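Local coordinates for protein GlcNAc-alpha-1,4-Gal-releasing endo-beta-galactosidase (Clostridium perfringens, PDB 1UPS) that probably hydrolyses O-glycosyl bonds as a family 16 endo-beta-galactosidase that releases GlcNAc-alpha-1,4-Gal, and binds a calcium ion, at residues Ile78-Lys83 / Asp263-Glu268; Tyr292-Arg297 / Trp414-Val419; Tyr335-Asn340 / Trp366-Ser371. All coordinates share one frame; numbering follows the deposited sequence.

Interaction 1 (Ile78-Lys83 / Asp263-Glu268); sequences ITEDQK and DVWPKE
Glu-80 lies across one face of the Trp-265 indole, its CA 3.5 Å from the centroid of the six-membered ring of Trp-265 and 11° off the ring normal, a CH-pi contact. With CG anti to the backbone N (chi1 -169°) and the chain extended beyond it, the side chain runs on over the pyrrole part, bringing Glu-80 CG within 3.5 Å of Trp-265 NE1. The carboxylate ends up almost parallel to the ring, 10° from its plane. Lys-267 covers the opposite face with CE, near the rim, so the indole lies between the backbone and side chain of Glu-80 and the end of the Lys-267 chain. At the edge, in the ring plane, Ile-78 O approaches Trp-265 CE3 at 3.3 Å. That oxygen also accepts the N-H of Lys-267 (N to O 3.1 Å), while Ile-78 N returns a bond to Lys-267 O of 2.8 Å. The peptide between Trp-265 and Pro-266 is cis, and Pro-266 CB also meets Ile-78 O. Further out, Lys-267 NZ donates to the carbonyls of Val-264 and Asn-262, fixing the lysine chain. Glu-80 sits in a type I turn from Thr-79 to Gln-82, braced by Gln-82 OE1 on Thr-79 N, and Arg-94 binds Glu-80 O. Ile-78 and Lys-267, last and first residues of antiparallel strands 73-78 and 267-279, pair in the beta-sandwich characteristic of family 16 glycoside hydrolases.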
loop_
_atom_site.group_PDB
_atom_site.type_symbol
_atom_site.label_atom_id
_atom_site.label_comp_id
_atom_site.label_asym_id
_atom_site.label_seq_id
_atom_site.Cartn_x
_atom_site.Cartn_y
_atom_site.Cartn_z
ATOM N N ILE A 78 24.534 -5.800 2.481
ATOM C CA ILE A 78 25.374 -5.012 3.373
ATOM C C ILE A 78 26.398 -5.960 3.988
ATOM O O ILE A 78 26.024 -6.967 4.595
ATOM C CB ILE A 78 24.541 -4.401 4.508
ATOM C CG1 ILE A 78 23.361 -3.591 3.936
ATOM C CG2 ILE A 78 25.455 -3.529 5.425
ATOM C CD1 ILE A 78 22.326 -3.129 5.029
ATOM N N THR A 79 27.680 -5.633 3.857
ATOM C CA THR A 79 28.708 -6.446 4.505
ATOM C C THR A 79 28.935 -6.035 5.951
ATOM O O THR A 79 28.596 -4.904 6.352
ATOM C CB THR A 79 30.047 -6.367 3.775
ATOM O OG1 THR A 79 30.474 -4.999 3.720
ATOM C CG2 THR A 79 29.890 -6.790 2.299
ATOM N N GLU A 80 29.551 -6.946 6.704
ATOM C CA GLU A 80 29.848 -6.711 8.117
ATOM C C GLU A 80 30.749 -5.489 8.314
ATOM O O GLU A 80 30.647 -4.809 9.334
ATOM C CB GLU A 80 30.500 -7.950 8.739
ATOM C CG GLU A 80 30.592 -7.889 10.263
ATOM C CD GLU A 80 31.098 -9.181 10.898
ATOM O OE1 GLU A 80 31.118 -10.256 10.230
ATOM O OE2 GLU A 80 31.475 -9.121 12.091
ATOM N N ASP A 81 31.623 -5.221 7.344
ATOM C CA ASP A 81 32.536 -4.078 7.420
ATOM C C ASP A 81 32.089 -2.855 6.607
ATOM O O ASP A 81 32.858 -1.892 6.423
ATOM C CB ASP A 81 33.983 -4.504 7.082
ATOM C CG ASP A 81 34.121 -5.123 5.684
ATOM O OD1 ASP A 81 33.097 -5.352 4.981
ATOM O OD2 ASP A 81 35.235 -5.421 5.214
ATOM N N GLN A 82 30.846 -2.875 6.123
ATOM C CA GLN A 82 30.318 -1.737 5.365
ATOM C C GLN A 82 30.233 -0.492 6.254
ATOM O O GLN A 82 29.902 -0.601 7.441
ATOM C CB GLN A 82 28.947 -2.095 4.766
ATOM C CG GLN A 82 28.362 -1.042 3.837
ATOM C CD GLN A 82 27.282 -1.608 2.949
ATOM O OE1 GLN A 82 27.392 -2.758 2.493
ATOM N NE2 GLN A 82 26.250 -0.809 2.682
ATOM N N LYS A 83 30.553 0.681 5.699
ATOM C CA LYS A 83 30.481 1.925 6.497
ATOM C C LYS A 83 29.104 2.564 6.421
ATOM O O LYS A 83 28.358 2.294 5.472
ATOM C CB LYS A 83 31.537 2.924 6.022
ATOM C CG LYS A 83 32.954 2.384 6.157
ATOM C CD LYS A 83 33.957 3.534 5.991
ATOM C CE LYS A 83 35.268 3.253 6.701
ATOM N NZ LYS A 83 36.000 2.122 6.057
ATOM N N ASP A 263 24.383 -11.182 14.191
ATOM C CA ASP A 263 25.707 -11.545 13.711
ATOM C C ASP A 263 25.709 -12.384 12.432
ATOM O O ASP A 263 26.727 -12.971 12.090
ATOM C CB ASP A 263 26.512 -12.211 14.840
ATOM C CG ASP A 263 26.770 -11.253 15.988
ATOM O OD1 ASP A 263 26.671 -11.667 17.172
ATOM O OD2 ASP A 263 27.090 -10.058 15.787
ATOM N N VAL A 264 24.581 -12.379 11.713
ATOM C CA VAL A 264 24.468 -13.090 10.435
ATOM C C VAL A 264 24.690 -12.149 9.260
ATOM O O VAL A 264 23.946 -11.171 9.070
ATOM C CB VAL A 264 23.086 -13.756 10.287
ATOM C CG1 VAL A 264 23.016 -14.556 8.963
ATOM C CG2 VAL A 264 22.824 -14.669 11.488
ATOM N N TRP A 265 25.722 -12.448 8.473
ATOM C CA TRP A 265 26.113 -11.575 7.358
ATOM C C TRP A 265 26.275 -12.359 6.053
ATOM O O TRP A 265 26.567 -13.580 6.082
ATOM C CB TRP A 265 27.441 -10.887 7.690
ATOM C CG TRP A 265 27.334 -9.929 8.854
ATOM C CD1 TRP A 265 27.644 -10.183 10.162
ATOM C CD2 TRP A 265 26.902 -8.565 8.803
ATOM N NE1 TRP A 265 27.412 -9.063 10.931
ATOM C CE2 TRP A 265 26.978 -8.048 10.118
ATOM C CE3 TRP A 265 26.460 -7.721 7.772
ATOM C CZ2 TRP A 265 26.612 -6.721 10.438
ATOM C CZ3 TRP A 265 26.103 -6.399 8.085
ATOM C CH2 TRP A 265 26.189 -5.915 9.413
ATOM N N PRO A 266 26.133 -11.694 4.907
ATOM C CA PRO A 266 25.685 -10.293 4.774
ATOM C C PRO A 266 24.189 -10.142 5.013
ATOM O O PRO A 266 23.475 -11.163 5.004
ATOM C CB PRO A 266 25.933 -9.999 3.286
ATOM C CG PRO A 266 26.895 -11.055 2.848
ATOM C CD PRO A 266 26.489 -12.287 3.609
ATOM N N LYS A 267 23.721 -8.908 5.202
ATOM C CA LYS A 267 22.273 -8.656 5.140
ATOM C C LYS A 267 21.943 -8.552 3.658
ATOM O O LYS A 267 22.483 -7.683 2.954
ATOM C CB LYS A 267 21.868 -7.369 5.874
ATOM C CG LYS A 267 22.534 -7.131 7.241
ATOM C CD LYS A 267 22.303 -8.298 8.221
ATOM C CE LYS A 267 23.028 -7.983 9.540
ATOM N NZ LYS A 267 22.966 -9.111 10.537
ATOM N N GLU A 268 21.064 -9.425 3.171
ATOM C CA GLU A 268 20.781 -9.425 1.752
ATOM C C GLU A 268 19.378 -9.895 1.441
ATOM O O GLU A 268 18.809 -10.705 2.179
ATOM C CB GLU A 268 21.801 -10.272 0.989
ATOM C CG GLU A 268 21.966 -11.711 1.449
ATOM C CD GLU A 268 23.139 -12.405 0.733
ATOM O OE1 GLU A 268 23.047 -13.604 0.433
ATOM O OE2 GLU A 268 24.159 -11.741 0.447
#

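Interaction 2 (Tyr292-Arg297 / Trp414-Val419); sequences YLIRNR and WQLIPV
The first and last strands of a C-terminal all-beta region, consistent with a ricin-like beta-trefoil, pair here as an antiparallel two-stranded ribbon that brings the two ends of the region together. Five consecutive residue pairs, from Tyr-292 with Pro-418 to Asn-296 with Trp-414, are in register, and the strand axes run at 154° to each other. Two hydrogen-bonded pairs carry the backbone: Leu-293 N and Ile-417 O are 2.8 Å apart, Ile-417 N gives Leu-293 O a nearly straight bond, and Arg-295 and Gln-415 exchange a similar couple.

One face bears Tyr-292, Ile-294 and Asn-296 with Pro-418, Leu-416 and Trp-414. The Tyr-292 ring has Leu-416 CD2 over one face near the rim, while its CE1 reaches Pro-418 CG at 4.0 Å. Ile-294 and Leu-416 lie alongside each other, CG1 to CG 4.1 Å, and Ile-294 CG2 touches Trp-414 CE3 at 3.8 Å. Leu-293, on the other face with Ile-417, Arg-295 and Gln-415, meets Val-419 at about a right angle, its CD1 3.6 Å from Val-419 CG1, and Arg-295 runs beside Gln-415 before its NE turns to Gly-300 O. Trp-327 and Leu-303 pack on Ile-294.

Trp-414 NE1 is bound by Ile-391 O, which fixes the indole. With CG anti to the backbone N (chi1 -169°), Asn-296 turns its amide steeply to that ring, 79° between the planes. OD1 accepts from Thr-299 N, and ND2, which donates to Thr-411 O, sits over the indole 3.3 Å from Trp-414 CH2.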
loop_
_atom_site.group_PDB
_atom_site.type_symbol
_atom_site.label_atom_id
_atom_site.label_comp_id
_atom_site.label_asym_id
_atom_site.label_seq_id
_atom_site.Cartn_x
_atom_site.Cartn_y
_atom_site.Cartn_z
ATOM N N TYR A 292 -22.843 0.284 -6.222
ATOM C CA TYR A 292 -22.485 -1.088 -5.829
ATOM C C TYR A 292 -23.664 -1.856 -5.265
ATOM O O TYR A 292 -24.496 -1.299 -4.525
ATOM C CB TYR A 292 -21.407 -1.074 -4.744
ATOM C CG TYR A 292 -20.148 -0.375 -5.141
ATOM C CD1 TYR A 292 -19.083 -1.084 -5.716
ATOM C CD2 TYR A 292 -19.998 0.999 -4.917
ATOM C CE1 TYR A 292 -17.891 -0.421 -6.096
ATOM C CE2 TYR A 292 -18.822 1.665 -5.290
ATOM C CZ TYR A 292 -17.781 0.950 -5.875
ATOM O OH TYR A 292 -16.629 1.616 -6.236
ATOM N N LEU A 293 -23.711 -3.154 -5.579
ATOM C CA LEU A 293 -24.508 -4.090 -4.780
ATOM C C LEU A 293 -23.555 -4.582 -3.695
ATOM O O LEU A 293 -22.333 -4.534 -3.886
ATOM C CB LEU A 293 -24.977 -5.278 -5.628
ATOM C CG LEU A 293 -25.885 -4.962 -6.819
ATOM C CD1 LEU A 293 -26.123 -6.221 -7.649
ATOM C CD2 LEU A 293 -27.208 -4.374 -6.315
ATOM N N ILE A 294 -24.091 -5.029 -2.559
ATOM C CA ILE A 294 -23.259 -5.542 -1.463
ATOM C C ILE A 294 -23.794 -6.904 -1.037
ATOM O O ILE A 294 -24.913 -7.007 -0.537
ATOM C CB ILE A 294 -23.257 -4.562 -0.252
ATOM C CG1 ILE A 294 -22.774 -3.166 -0.680
ATOM C CG2 ILE A 294 -22.332 -5.095 0.850
ATOM C CD1 ILE A 294 -22.858 -2.096 0.442
ATOM N N ARG A 295 -22.986 -7.934 -1.243
ATOM C CA ARG A 295 -23.423 -9.310 -1.036
ATOM C C ARG A 295 -22.661 -9.976 0.112
ATOM O O ARG A 295 -21.432 -9.848 0.204
ATOM C CB ARG A 295 -23.197 -10.098 -2.325
ATOM C CG ARG A 295 -23.804 -11.514 -2.320
ATOM C CD ARG A 295 -23.485 -12.324 -3.590
ATOM N NE ARG A 295 -24.563 -13.287 -3.831
ATOM C CZ ARG A 295 -24.564 -14.248 -4.758
ATOM N NH1 ARG A 295 -23.533 -14.413 -5.587
ATOM N NH2 ARG A 295 -25.611 -15.058 -4.847
ATOM N N ASN A 296 -23.394 -10.700 0.958
ATOM C CA ASN A 296 -22.799 -11.466 2.054
ATOM C C ASN A 296 -22.132 -12.754 1.574
ATOM O O ASN A 296 -22.698 -13.493 0.754
ATOM C CB ASN A 296 -23.873 -11.817 3.095
ATOM C CG ASN A 296 -23.270 -12.373 4.379
ATOM O OD1 ASN A 296 -23.180 -13.601 4.572
ATOM N ND2 ASN A 296 -22.810 -11.476 5.243
ATOM N N ARG A 297 -20.931 -13.037 2.069
ATOM C CA ARG A 297 -20.238 -14.250 1.626
ATOM C C ARG A 297 -20.939 -15.549 2.055
ATOM O O ARG A 297 -21.067 -16.509 1.266
ATOM C CB ARG A 297 -18.771 -14.266 2.074
ATOM C CG ARG A 297 -18.007 -15.504 1.547
ATOM C CD ARG A 297 -16.542 -15.544 1.989
ATOM N NE ARG A 297 -15.809 -16.612 1.311
ATOM C CZ ARG A 297 -14.514 -16.869 1.469
ATOM N NH1 ARG A 297 -13.770 -16.127 2.287
ATOM N NH2 ARG A 297 -13.952 -17.882 0.778
ATOM N N TRP A 414 -17.898 -9.426 2.919
ATOM C CA TRP A 414 -18.799 -8.798 1.940
ATOM C C TRP A 414 -18.138 -8.613 0.587
ATOM O O TRP A 414 -16.925 -8.409 0.495
ATOM C CB TRP A 414 -19.239 -7.424 2.456
ATOM C CG TRP A 414 -19.901 -7.527 3.769
ATOM C CD1 TRP A 414 -19.306 -7.412 5.002
ATOM C CD2 TRP A 414 -21.267 -7.836 4.009
ATOM N NE1 TRP A 414 -20.239 -7.588 5.994
ATOM C CE2 TRP A 414 -21.454 -7.857 5.413
ATOM C CE3 TRP A 414 -22.376 -8.063 3.182
ATOM C CZ2 TRP A 414 -22.696 -8.111 6.003
ATOM C CZ3 TRP A 414 -23.606 -8.313 3.763
ATOM C CH2 TRP A 414 -23.760 -8.340 5.160
ATOM N N GLN A 415 -18.951 -8.665 -0.469
ATOM C CA GLN A 415 -18.477 -8.404 -1.819
ATOM C C GLN A 415 -19.119 -7.110 -2.295
ATOM O O GLN A 415 -20.337 -7.029 -2.342
ATOM C CB GLN A 415 -18.940 -9.558 -2.730
ATOM C CG GLN A 415 -17.971 -9.988 -3.755
ATOM C CD GLN A 415 -18.497 -11.130 -4.636
ATOM O OE1 GLN A 415 -19.369 -11.915 -4.230
ATOM N NE2 GLN A 415 -17.952 -11.226 -5.832
ATOM N N LEU A 416 -18.319 -6.101 -2.640
ATOM C CA LEU A 416 -18.881 -4.906 -3.289
ATOM C C LEU A 416 -18.837 -5.110 -4.788
ATOM O O LEU A 416 -17.747 -5.239 -5.373
ATOM C CB LEU A 416 -18.123 -3.639 -2.907
ATOM C CG LEU A 416 -18.809 -2.940 -1.725
ATOM C CD1 LEU A 416 -18.628 -3.763 -0.473
ATOM C CD2 LEU A 416 -18.305 -1.542 -1.551
ATOM N N ILE A 417 -20.017 -5.131 -5.402
ATOM C CA ILE A 417 -20.147 -5.462 -6.818
ATOM C C ILE A 417 -20.582 -4.234 -7.603
ATOM O O ILE A 417 -21.724 -3.789 -7.456
ATOM C CB ILE A 417 -21.178 -6.607 -6.987
ATOM C CG1 ILE A 417 -20.728 -7.839 -6.194
ATOM C CG2 ILE A 417 -21.361 -6.974 -8.462
ATOM C CD1 ILE A 417 -21.819 -8.864 -6.022
ATOM N N PRO A 418 -19.695 -3.664 -8.419
ATOM C CA PRO A 418 -20.065 -2.494 -9.221
ATOM C C PRO A 418 -21.253 -2.804 -10.142
ATOM O O PRO A 418 -21.266 -3.860 -10.782
ATOM C CB PRO A 418 -18.812 -2.234 -10.060
ATOM C CG PRO A 418 -17.704 -2.856 -9.313
ATOM C CD PRO A 418 -18.288 -4.044 -8.628
ATOM N N VAL A 419 -22.236 -1.912 -10.162
ATOM C CA VAL A 419 -23.399 -2.030 -11.031
ATOM C C VAL A 419 -23.718 -0.671 -11.619
ATOM O O VAL A 419 -23.349 0.365 -11.047
ATOM C CB VAL A 419 -24.672 -2.560 -10.301
ATOM C CG1 VAL A 419 -24.599 -4.055 -10.084
ATOM C CG2 VAL A 419 -24.950 -1.787 -8.984
#

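Interaction 3 (Tyr335-Asn340 / Trp366-Ser371); sequences YTLLKN and WSAQWS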
loop_
_atom_site.group_PDB
_atom_site.type_symbol
_atom_site.label_atom_id
_atom_site.label_comp_id
_atom_site.label_asym_id
_atom_site.label_seq_id
_atom_site.Cartn_x
_atom_site.Cartn_y
_atom_site.Cartn_z
ATOM N N TYR A 335 -11.369 7.048 5.710
ATOM C CA TYR A 335 -12.381 6.049 6.065
ATOM C C TYR A 335 -13.504 6.065 5.039
ATOM O O TYR A 335 -13.688 7.042 4.333
ATOM C CB TYR A 335 -12.963 6.333 7.455
ATOM C CG TYR A 335 -11.965 6.134 8.563
ATOM C CD1 TYR A 335 -11.100 7.162 8.939
ATOM C CD2 TYR A 335 -11.865 4.907 9.230
ATOM C CE1 TYR A 335 -10.171 6.979 9.949
ATOM C CE2 TYR A 335 -10.926 4.714 10.247
ATOM C CZ TYR A 335 -10.087 5.758 10.600
ATOM O OH TYR A 335 -9.153 5.590 11.600
ATOM N N THR A 336 -14.255 4.975 4.975
ATOM C CA THR A 336 -15.358 4.848 4.035
ATOM C C THR A 336 -16.684 5.161 4.688
ATOM O O THR A 336 -16.960 4.678 5.788
ATOM C CB THR A 336 -15.378 3.376 3.543
ATOM O OG1 THR A 336 -14.169 3.109 2.825
ATOM C CG2 THR A 336 -16.491 3.133 2.538
ATOM N N LEU A 337 -17.532 5.931 4.000
ATOM C CA LEU A 337 -18.947 6.003 4.368
ATOM C C LEU A 337 -19.765 5.213 3.350
ATOM O O LEU A 337 -19.461 5.251 2.165
ATOM C CB LEU A 337 -19.442 7.458 4.401
ATOM C CG LEU A 337 -18.775 8.319 5.482
ATOM C CD1 LEU A 337 -17.519 8.976 4.894
ATOM C CD2 LEU A 337 -19.730 9.366 6.083
ATOM N N LEU A 338 -20.800 4.515 3.812
ATOM C CA LEU A 338 -21.676 3.746 2.925
ATOM C C LEU A 338 -23.071 4.386 2.829
ATOM O O LEU A 338 -23.803 4.469 3.819
ATOM C CB LEU A 338 -21.779 2.293 3.416
ATOM C CG LEU A 338 -20.469 1.503 3.416
ATOM C CD1 LEU A 338 -20.637 0.199 4.230
ATOM C CD2 LEU A 338 -20.037 1.202 1.986
ATOM N N LYS A 339 -23.439 4.802 1.620
ATOM C CA LYS A 339 -24.664 5.547 1.389
ATOM C C LYS A 339 -25.648 4.757 0.524
ATOM O O LYS A 339 -25.288 4.249 -0.547
ATOM C CB LYS A 339 -24.323 6.888 0.719
ATOM C CG LYS A 339 -25.506 7.834 0.517
ATOM C CD LYS A 339 -25.076 8.997 -0.351
ATOM C CE LYS A 339 -25.991 10.199 -0.199
ATOM N N ASN A 340 -26.881 4.631 1.002
ATOM C CA ASN A 340 -27.941 4.046 0.189
ATOM C C ASN A 340 -28.346 5.053 -0.874
ATOM O O ASN A 340 -28.659 6.196 -0.549
ATOM C CB ASN A 340 -29.143 3.685 1.054
ATOM C CG ASN A 340 -30.188 2.889 0.298
ATOM O OD1 ASN A 340 -31.216 3.433 -0.125
ATOM N ND2 ASN A 340 -29.935 1.597 0.111
ATOM N N TRP A 366 -18.056 9.701 13.597
ATOM C CA TRP A 366 -17.201 8.516 13.491
ATOM C C TRP A 366 -18.031 7.227 13.460
ATOM O O TRP A 366 -17.568 6.202 12.926
ATOM C CB TRP A 366 -16.190 8.457 14.635
ATOM C CG TRP A 366 -15.063 9.458 14.525
ATOM C CD1 TRP A 366 -15.020 10.583 13.743
ATOM C CD2 TRP A 366 -13.815 9.404 15.212
ATOM N NE1 TRP A 366 -13.824 11.242 13.923
ATOM C CE2 TRP A 366 -13.060 10.530 14.810
ATOM C CE3 TRP A 366 -13.252 8.514 16.139
ATOM C CZ2 TRP A 366 -11.778 10.795 15.310
ATOM C CZ3 TRP A 366 -11.973 8.776 16.633
ATOM C CH2 TRP A 366 -11.251 9.906 16.212
ATOM N N SER A 367 -19.247 7.274 14.018
ATOM C CA SER A 367 -20.133 6.100 13.995
ATOM C C SER A 367 -20.581 5.756 12.577
ATOM O O SER A 367 -21.076 4.652 12.330
ATOM C CB SER A 367 -21.369 6.312 14.878
ATOM O OG SER A 367 -22.342 7.119 14.244
ATOM N N ALA A 368 -20.410 6.703 11.653
ATOM C CA ALA A 368 -20.800 6.494 10.248
ATOM C C ALA A 368 -19.592 6.262 9.332
ATOM O O ALA A 368 -19.730 6.205 8.099
ATOM C CB ALA A 368 -21.636 7.679 9.748
ATOM N N GLN A 369 -18.419 6.097 9.929
ATOM C CA GLN A 369 -17.197 5.897 9.154
ATOM C C GLN A 369 -16.620 4.502 9.382
ATOM O O GLN A 369 -16.639 3.987 10.505
ATOM C CB GLN A 369 -16.171 6.955 9.521
ATOM C CG GLN A 369 -16.623 8.359 9.153
ATOM C CD GLN A 369 -15.594 9.384 9.541
ATOM O OE1 GLN A 369 -14.449 9.029 9.815
ATOM N NE2 GLN A 369 -15.987 10.660 9.572
ATOM N N TRP A 370 -16.107 3.906 8.308
ATOM C CA TRP A 370 -15.717 2.498 8.325
ATOM C C TRP A 370 -14.337 2.252 7.708
ATOM O O TRP A 370 -13.998 2.853 6.702
ATOM C CB TRP A 370 -16.779 1.681 7.571
ATOM C CG TRP A 370 -18.163 1.873 8.105
ATOM C CD1 TRP A 370 -19.081 2.801 7.692
ATOM C CD2 TRP A 370 -18.800 1.113 9.143
ATOM N NE1 TRP A 370 -20.241 2.672 8.417
ATOM C CE2 TRP A 370 -20.100 1.640 9.311
ATOM C CE3 TRP A 370 -18.399 0.034 9.956
ATOM C CZ2 TRP A 370 -21.004 1.139 10.261
ATOM C CZ3 TRP A 370 -19.292 -0.474 10.896
ATOM C CH2 TRP A 370 -20.587 0.083 11.041
ATOM N N SER A 371 -13.532 1.398 8.343
ATOM C CA SER A 371 -12.296 0.898 7.737
ATOM C C SER A 371 -12.617 -0.292 6.835
ATOM O O SER A 371 -13.363 -1.181 7.233
ATOM C CB SER A 371 -11.305 0.455 8.813
ATOM O OG SER A 371 -10.939 1.531 9.656
HETATM O O HOH W 1 -21.605 5.240 6.468
#
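A single antiparallel bridge joins Thr-336 to Trp-370: Thr-336 N gives Trp-370 O a straight bond of 2.7 Å (170°), and Trp-370 N returns a more bent one of 2.8 Å to Thr-336 O (136°). Two residues from the bridge, residues 366-368 form a short 3-10 turn, and a water spans from it to the strand, accepting from Leu-338 N at 2.9 Å and donating to Ala-368 O at 2.7 Å. Both this water and Thr-336 O lie in the plane of the Trp-370 indole at its edge, the oxygen of Thr-336 3.4 Å from Trp-370 CD1. The ring takes this position with CG anti to the carbonyl carbon (chi1 -55°), and its NE1 is held by Leu-347 O. At the other end Tyr-335 presents its ring edge to Ser-371, CE2 to OG 3.2 Å, while its CB rests on Gln-369 CB at 3.9 Å. Gln-369, extended beyond CG, crosses Tyr-335 at about a right angle, and its OE1 accepts a hydrogen bond from Arg-384 NH1. Leu-337 CG packs on Ala-368 O at 3.5 Å, so the water-bound carbonyl is flanked by an aliphatic branch. Thr-336 OG1 bonds to Glu-372. The bridge thus links strands 327-332 and 335-340 to strands 370-375 and 378-383, a joint between two strand pairs, consistent with a ricin-like beta-trefoil.

Overall arrangement
Interaction 1 belongs to the family 16 beta-sandwich, whereas interactions 2 and 3 lie in the following all-beta region, on the opposite side of the chain's centre. The centre of interaction 1 is about 49 Å from that of interaction 2 and about 47 Å from that of interaction 3, with nearest atoms about 33 Å apart in both cases. Strand 267-279 of interaction 1 is followed directly by strand 291-296 of interaction 2, where the chain changes module. Interaction 3 is nested within the loop that interaction 2 closes, their centres about 16 Å apart. Interaction 2 thus pairs the ends of this region, consistent with a separate beta-trefoil unit, and interaction 3 joins two strand pairs in between.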